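Local coordinates for C alpha-dehydrogenase (Sphingobium sp. SYK-6, PDB 4YAE), which probably acts as an NAD(H)-dependent Calpha-dehydrogenase of the short-chain dehydrogenase/reductase family, at residues Phe9-Ala14 against Ile61-Ser66; Ala69-Ala74 against Ile123-Pro128. All coordinates share one frame; numbering follows the deposited sequence.

Contact 1: residues Phe9-Ala14 against Ile61-Ser66; sequences FITGGA and IRLDVS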
ATOM      1  N   PHE A   9     -10.855   1.715 -21.622  1.00 10.91           N
ATOM      2  CA  PHE A   9      -9.408   1.752 -21.722  1.00 10.08           C
ATOM      3  C   PHE A   9      -8.883   0.716 -20.745  1.00 11.05           C
ATOM      4  O   PHE A   9      -9.164   0.825 -19.556  1.00 11.17           O
ATOM      5  CB  PHE A   9      -8.887   3.144 -21.371  1.00 10.51           C
ATOM      6  CG  PHE A   9      -7.405   3.307 -21.557  1.00 12.06           C
ATOM      7  CD1 PHE A   9      -6.902   3.798 -22.747  1.00 13.67           C
ATOM      8  CD2 PHE A   9      -6.527   2.992 -20.540  1.00 13.30           C
ATOM      9  CE1 PHE A   9      -5.538   3.962 -22.920  1.00 11.55           C
ATOM     10  CE2 PHE A   9      -5.160   3.149 -20.709  1.00 11.53           C
ATOM     11  CZ  PHE A   9      -4.668   3.632 -21.901  1.00 11.53           C
ATOM     12  N   ILE A  10      -8.156  -0.283 -21.244  1.00  9.80           N
ATOM     13  CA  ILE A  10      -7.762  -1.438 -20.429  1.00  9.78           C
ATOM     14  C   ILE A  10      -6.249  -1.642 -20.451  1.00 10.07           C
ATOM     15  O   ILE A  10      -5.690  -2.010 -21.486  1.00 11.40           O
ATOM     16  CB  ILE A  10      -8.452  -2.734 -20.931  1.00 10.82           C
ATOM     17  CG1 ILE A  10      -9.966  -2.518 -21.032  1.00 11.78           C
ATOM     18  CG2 ILE A  10      -8.129  -3.896 -20.008  1.00 11.52           C
ATOM     19  CD1 ILE A  10     -10.724  -3.681 -21.616  1.00 15.08           C
ATOM     20  N   THR A  11      -5.588  -1.403 -19.322  1.00 10.26           N
ATOM     21  CA  THR A  11      -4.149  -1.683 -19.236  1.00 10.74           C
ATOM     22  C   THR A  11      -3.936  -3.169 -18.951  1.00 12.68           C
ATOM     23  O   THR A  11      -4.792  -3.826 -18.366  1.00 12.86           O
ATOM     24  CB  THR A  11      -3.443  -0.840 -18.166  1.00 12.01           C
ATOM     25  OG1 THR A  11      -3.849  -1.272 -16.859  1.00 11.53           O
ATOM     26  CG2 THR A  11      -3.758   0.638 -18.343  1.00 13.05           C
ATOM     27  N   GLY A  12      -2.801  -3.706 -19.384  1.00 12.56           N
ATOM     28  CA  GLY A  12      -2.616  -5.148 -19.405  1.00 13.04           C
ATOM     29  C   GLY A  12      -3.707  -5.813 -20.221  1.00 16.57           C
ATOM     30  O   GLY A  12      -4.142  -6.925 -19.915  1.00 15.00           O
ATOM     31  N   GLY A  13      -4.150  -5.126 -21.268  1.00 13.45           N
ATOM     32  CA  GLY A  13      -5.342  -5.530 -21.991  1.00 12.92           C
ATOM     33  C   GLY A  13      -5.127  -6.595 -23.045  1.00 16.14           C
ATOM     34  O   GLY A  13      -6.094  -7.044 -23.654  1.00 17.95           O
ATOM     35  N   ALA A  14      -3.878  -7.003 -23.262  1.00 14.50           N
ATOM     36  CA  ALA A  14      -3.559  -7.899 -24.375  1.00 16.11           C
ATOM     37  C   ALA A  14      -3.486  -9.366 -23.972  1.00 15.33           C
ATOM     38  O   ALA A  14      -3.299 -10.237 -24.835  1.00 18.16           O
ATOM     39  CB  ALA A  14      -2.251  -7.487 -25.020  1.00 18.62           C
ATOM     40  N   ILE A  61      -2.561   0.587 -27.806  1.00 13.75           N
ATOM     41  CA  ILE A  61      -1.534   1.568 -27.449  1.00 12.73           C
ATOM     42  C   ILE A  61      -0.461   0.861 -26.641  1.00 15.94           C
ATOM     43  O   ILE A  61      -0.758   0.251 -25.617  1.00 14.61           O
ATOM     44  CB  ILE A  61      -2.106   2.744 -26.626  1.00 12.88           C
ATOM     45  CG1 ILE A  61      -3.217   3.469 -27.387  1.00 14.35           C
ATOM     46  CG2 ILE A  61      -0.989   3.733 -26.250  1.00 17.04           C
ATOM     47  CD1 ILE A  61      -3.899   4.586 -26.604  1.00 17.91           C
ATOM     48  N   ARG A  62       0.786   0.930 -27.092  1.00 13.68           N
ATOM     49  CA  ARG A  62       1.900   0.415 -26.296  1.00 13.99           C
ATOM     50  C   ARG A  62       2.198   1.403 -25.177  1.00 15.09           C
ATOM     51  O   ARG A  62       2.502   2.569 -25.448  1.00 14.98           O
ATOM     52  CB  ARG A  62       3.139   0.201 -27.159  1.00 17.10           C
ATOM     53  CG  ARG A  62       4.282  -0.495 -26.466  1.00 25.92           C
ATOM     54  CD  ARG A  62       5.454  -0.579 -27.441  1.00 45.96           C
ATOM     55  NE  ARG A  62       6.692  -1.088 -26.854  1.00 54.01           N
ATOM     56  CZ  ARG A  62       7.801  -0.375 -26.666  1.00 69.22           C
ATOM     57  NH1 ARG A  62       7.862   0.910 -27.002  1.00 65.60           N
ATOM     58  NH2 ARG A  62       8.867  -0.953 -26.131  1.00 83.17           N
ATOM     59  N   LEU A  63       2.143   0.934 -23.931  1.00 13.58           N
ATOM     60  CA  LEU A  63       2.151   1.822 -22.777  1.00 16.10           C
ATOM     61  C   LEU A  63       2.870   1.207 -21.582  1.00 14.69           C
ATOM     62  O   LEU A  63       2.646   0.052 -21.249  1.00 16.49           O
ATOM     63  CB  LEU A  63       0.714   2.167 -22.380  1.00 16.04           C
ATOM     64  CG  LEU A  63       0.527   2.955 -21.082  1.00 18.18           C
ATOM     65  CD1 LEU A  63       1.074   4.370 -21.227  1.00 18.81           C
ATOM     66  CD2 LEU A  63      -0.950   2.970 -20.688  1.00 19.14           C
ATOM     67  N   ASP A  64       3.728   2.007 -20.950  1.00 13.65           N
ATOM     68  CA  ASP A  64       4.300   1.694 -19.645  1.00 13.95           C
ATOM     69  C   ASP A  64       3.497   2.478 -18.601  1.00 13.64           C
ATOM     70  O   ASP A  64       3.595   3.701 -18.550  1.00 13.34           O
ATOM     71  CB  ASP A  64       5.783   2.084 -19.602  1.00 14.78           C
ATOM     72  CG  ASP A  64       6.444   1.802 -18.265  1.00 21.74           C
ATOM     73  OD1 ASP A  64       5.752   1.476 -17.277  1.00 17.79           O
ATOM     74  OD2 ASP A  64       7.687   1.924 -18.210  1.00 26.34           O
ATOM     75  N   VAL A  65       2.711   1.789 -17.775  1.00 13.38           N
ATOM     76  CA  VAL A  65       1.801   2.485 -16.876  1.00 13.07           C
ATOM     77  C   VAL A  65       2.524   3.270 -15.783  1.00 13.36           C
ATOM     78  O   VAL A  65       1.895   4.070 -15.093  1.00 13.63           O
ATOM     79  CB  VAL A  65       0.802   1.511 -16.208  1.00 13.17           C
ATOM     80  CG1 VAL A  65      -0.124   0.918 -17.253  1.00 12.92           C
ATOM     81  CG2 VAL A  65       1.525   0.409 -15.434  1.00 13.84           C
ATOM     82  N   SER A  66       3.828   3.045 -15.614  1.00 13.86           N
ATOM     83  CA  SER A  66       4.598   3.802 -14.632  1.00 14.26           C
ATOM     84  C   SER A  66       5.141   5.112 -15.195  1.00 14.28           C
ATOM     85  O   SER A  66       5.738   5.906 -14.461  1.00 16.28           O
ATOM     86  CB  SER A  66       5.757   2.958 -14.088  1.00 17.94           C
ATOM     87  OG  SER A  66       6.771   2.774 -15.062  1.00 17.96           O
TER
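Phe9 and Thr11 meet Ile61, Leu63 and Val65 in a purely apolar, buried contact of the Rossmann fold, between strand 7-11 and the end of strand 58-62 with the loop that follows it; strand 31-36 lies between the two strands. With that strand in the way, the backbones stay apart, and the closest CA atoms, those of Thr11 and Val65, are 7.6 Å from each other. Side chains of strand 7-11 bridge the gap to Ile61 and to the loop residues Leu63 and Val65. CG of Phe9 is anti to the backbone N (chi1 -175°), which carries the ring across until its far edge meets two methyl groups. Phe9 CE1 lies 4.1 Å from Ile61 CD1. Phe9 CZ is 4.0 Å from Leu63 CD2. The Leu63 methyl sits in the plane of the ring, and both aliphatic chains cross Phe9 at about a right angle. Further along, Thr11 CG2 packs 3.8 Å from Val65 CG1. The Thr11 hydroxyl hydrogen-bonds with the backbone N atoms of Asn91 and Ala92, both NADH-binding residues. Beyond Leu63 the chain turns at Asp64, whose OD1 accepts from Ser66 N at 3.0 Å, an Asx turn, and from Ser66 OG at 2.8 Å, both from the same face of the carboxylate. Asp64 and Val65 themselves bind NADH. The chemistry thus divides Thr11 in two: its methyl joins the hydrophobic layer under the loop after strand 58-62, while its hydroxyl is held by the backbone of Asn91 and Ala92, consistent with an ordered wall beside the NADH site.

Contact 2: residues Ala69-Ala74 against Ile123-Pro128; sequences AQMAEA and IMAFTP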
ATOM      1  N   ALA A  69       4.077  10.699 -18.179  1.00 14.54           N
ATOM      2  CA  ALA A  69       3.910  11.437 -19.424  1.00 16.00           C
ATOM      3  C   ALA A  69       3.243  10.558 -20.478  1.00 17.53           C
ATOM      4  O   ALA A  69       2.337  11.018 -21.168  1.00 16.27           O
ATOM      5  CB  ALA A  69       5.243  11.963 -19.928  1.00 16.16           C
ATOM      6  N   GLN A  70       3.681   9.303 -20.602  1.00 13.99           N
ATOM      7  CA  GLN A  70       3.035   8.367 -21.526  1.00 13.55           C
ATOM      8  C   GLN A  70       1.561   8.155 -21.178  1.00 15.78           C
ATOM      9  O   GLN A  70       0.720   8.035 -22.067  1.00 14.16           O
ATOM     10  CB  GLN A  70       3.734   7.003 -21.530  1.00 18.71           C
ATOM     11  CG  GLN A  70       5.012   6.895 -22.332  1.00 32.63           C
ATOM     12  CD  GLN A  70       5.321   5.450 -22.773  1.00 48.91           C
ATOM     13  OE1 GLN A  70       4.741   4.475 -22.270  1.00 20.43           O
ATOM     14  NE2 GLN A  70       6.223   5.321 -23.740  1.00 66.84           N
ATOM     15  N   MET A  71       1.247   8.084 -19.886  1.00 14.22           N
ATOM     16  CA  MET A  71      -0.134   7.867 -19.467  1.00 12.41           C
ATOM     17  C   MET A  71      -1.004   9.056 -19.905  1.00 12.55           C
ATOM     18  O   MET A  71      -2.102   8.863 -20.418  1.00 12.34           O
ATOM     19  CB  MET A  71      -0.225   7.645 -17.958  1.00 12.49           C
ATOM     20  CG  MET A  71      -1.614   7.294 -17.461  1.00 21.04           C
ATOM     21  SD  MET A  71      -2.084   5.595 -17.876  1.00 21.79           S
ATOM     22  CE  MET A  71      -1.294   4.681 -16.547  1.00 20.73           C
ATOM     23  N   ALA A  72      -0.518  10.285 -19.728  1.00 13.04           N
ATOM     24  CA  ALA A  72      -1.282  11.452 -20.180  1.00 13.41           C
ATOM     25  C   ALA A  72      -1.471  11.443 -21.701  1.00 13.41           C
ATOM     26  O   ALA A  72      -2.545  11.769 -22.205  1.00 14.23           O
ATOM     27  CB  ALA A  72      -0.604  12.740 -19.742  1.00 16.28           C
ATOM     28  N   GLU A  73      -0.422  11.066 -22.425  1.00 13.48           N
ATOM     29  CA  GLU A  73      -0.491  10.971 -23.876  1.00 13.62           C
ATOM     30  C   GLU A  73      -1.522   9.917 -24.286  1.00 14.12           C
ATOM     31  O   GLU A  73      -2.284  10.111 -25.231  1.00 15.02           O
ATOM     32  CB  GLU A  73       0.880  10.625 -24.469  1.00 13.98           C
ATOM     33  CG  GLU A  73       1.932  11.689 -24.303  1.00 22.60           C
ATOM     34  CD  GLU A  73       3.334  11.155 -24.576  1.00 44.64           C
ATOM     35  OE1 GLU A  73       3.459  10.052 -25.157  1.00 50.21           O
ATOM     36  OE2 GLU A  73       4.311  11.836 -24.202  1.00 47.79           O
ATOM     37  N   ALA A  74      -1.547   8.800 -23.566  1.00 12.53           N
ATOM     38  CA  ALA A  74      -2.478   7.726 -23.888  1.00 12.12           C
ATOM     39  C   ALA A  74      -3.923   8.159 -23.653  1.00 12.52           C
ATOM     40  O   ALA A  74      -4.832   7.764 -24.389  1.00 12.01           O
ATOM     41  CB  ALA A  74      -2.152   6.499 -23.077  1.00 13.90           C
ATOM     42  N   ILE A 123      -5.671   6.916 -12.627  1.00 10.98           N
ATOM     43  CA  ILE A 123      -6.657   7.776 -12.003  1.00 11.94           C
ATOM     44  C   ILE A 123      -6.288   9.251 -12.215  1.00 12.09           C
ATOM     45  O   ILE A 123      -7.126  10.060 -12.625  1.00 12.87           O
ATOM     46  CB  ILE A 123      -6.790   7.433 -10.502  1.00 12.31           C
ATOM     47  CG1 ILE A 123      -7.458   6.068 -10.355  1.00 16.69           C
ATOM     48  CG2 ILE A 123      -7.598   8.491  -9.759  1.00 17.80           C
ATOM     49  CD1 ILE A 123      -7.223   5.400  -9.024  1.00 19.64           C
ATOM     50  N   MET A 124      -5.029   9.599 -11.974  1.00 12.59           N
ATOM     51  CA  MET A 124      -4.581  10.981 -12.135  1.00 14.14           C
ATOM     52  C   MET A 124      -4.756  11.495 -13.566  1.00 13.29           C
ATOM     53  O   MET A 124      -5.196  12.628 -13.785  1.00 15.50           O
ATOM     54  CB  MET A 124      -3.109  11.107 -11.731  1.00 16.42           C
ATOM     55  CG  MET A 124      -2.843  10.949 -10.240  1.00 30.25           C
ATOM     56  SD  MET A 124      -3.562  12.243  -9.197  1.00 37.86           S
ATOM     57  CE  MET A 124      -3.336  13.653 -10.168  1.00 11.88           C
ATOM     58  N   ALA A 125      -4.420  10.652 -14.542  1.00 12.21           N
ATOM     59  CA  ALA A 125      -4.430  11.051 -15.942  1.00 11.71           C
ATOM     60  C   ALA A 125      -5.826  11.091 -16.545  1.00 10.95           C
ATOM     61  O   ALA A 125      -6.128  11.962 -17.358  1.00 13.55           O
ATOM     62  CB  ALA A 125      -3.561  10.113 -16.749  1.00 12.46           C
ATOM     63  N   PHE A 126      -6.668  10.133 -16.165  1.00 10.61           N
ATOM     64  CA  PHE A 126      -7.945   9.955 -16.845  1.00 10.62           C
ATOM     65  C   PHE A 126      -9.132  10.637 -16.154  1.00 11.88           C
ATOM     66  O   PHE A 126     -10.091  11.001 -16.823  1.00 12.23           O
ATOM     67  CB  PHE A 126      -8.260   8.462 -17.017  1.00 10.61           C
ATOM     68  CG  PHE A 126      -7.493   7.799 -18.129  1.00 12.92           C
ATOM     69  CD1 PHE A 126      -6.235   7.258 -17.913  1.00 12.61           C
ATOM     70  CD2 PHE A 126      -8.034   7.711 -19.396  1.00 12.00           C
ATOM     71  CE1 PHE A 126      -5.545   6.649 -18.932  1.00 12.63           C
ATOM     72  CE2 PHE A 126      -7.347   7.099 -20.421  1.00 14.29           C
ATOM     73  CZ  PHE A 126      -6.101   6.567 -20.191  1.00 13.09           C
ATOM     74  N   THR A 127      -9.097  10.827 -14.836  1.00 12.81           N
ATOM     75  CA  THR A 127     -10.304  11.326 -14.175  1.00 15.35           C
ATOM     76  C   THR A 127     -10.618  12.808 -14.477  1.00 14.33           C
ATOM     77  O   THR A 127     -11.783  13.185 -14.447  1.00 14.32           O
ATOM     78  CB  THR A 127     -10.265  11.110 -12.627  1.00 14.49           C
ATOM     79  OG1 THR A 127      -9.087  11.686 -12.057  1.00 16.20           O
ATOM     80  CG2 THR A 127     -10.301   9.630 -12.301  1.00 16.13           C
ATOM     81  N   PRO A 128      -9.610  13.653 -14.793  1.00 13.86           N
ATOM     82  CA  PRO A 128     -10.050  15.017 -15.131  1.00 14.97           C
ATOM     83  C   PRO A 128     -11.057  15.029 -16.287  1.00 16.17           C
ATOM     84  O   PRO A 128     -12.096  15.684 -16.193  1.00 14.33           O
ATOM     85  CB  PRO A 128      -8.738  15.725 -15.505  1.00 16.35           C
ATOM     86  CG  PRO A 128      -7.715  15.026 -14.672  1.00 18.23           C
ATOM     87  CD  PRO A 128      -8.146  13.571 -14.643  1.00 16.36           C
TER
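Met71 packs against Ala125 and Phe126 where helices 68-82 and 105-133 run side by side, their short segments 8.9 Å apart at the axes and inclined by 25° in the same general direction. The tight part centres on Ala125, whose methyl points at the other helix and lies 3.5 Å from Met71 CG, closer than usual for two carbons. Small residues allow this approach: the CA atoms of Ala72 and Ala125 are only 5.3 Å apart. From CG the Met71 chain bends at chi2 and chi3, bringing the sulfur to the rim of the Phe126 ring. Met71 SD lies 3.8 Å from Phe126 CE1, and its line to the ring centroid is 87° off the ring normal, an edge-on Met-aromatic contact. The same ring approaches the backbone of Ala74 more loosely, with Phe126 CZ 4.4 Å from Ala74 C. Packing thins toward the outer side, where the Ala72 methyl points away from the other helix and Glu73 and Pro128 are exposed. On the second helix, Thr127 OG1 bonds back to Ile123 O at 2.6 Å. Inward, Met71 rests on Leu63 and Val65. Ile123 packs on helix 156-177 and on Phe100 of the second subunit, so helix 105-133 touches helix 68-82, helix 156-177 and the second subunit.

Contacts 1 and 2 come in series along the chain, their centres 12 Å apart, and together they form successive layers of one Rossmann unit. Contact 1 lies on the sheet and the loop after strand 58-62; contact 2 lies between the helices covering that face. Strand 58-62 is followed by helix 68-82, with only the loop 63-67 between them. The layers interlock there: Gln70 OE1 probably accepts a hydrogen bond from Asp64 N at 3.0 Å, and Met71 CE packs 3.6 Å from Val65 O. The Phe9 and Phe126 rings also meet, with planes at about 45°. The NADH-binding loop at Asp64 and Val65 is thereby anchored to both sheet and helices.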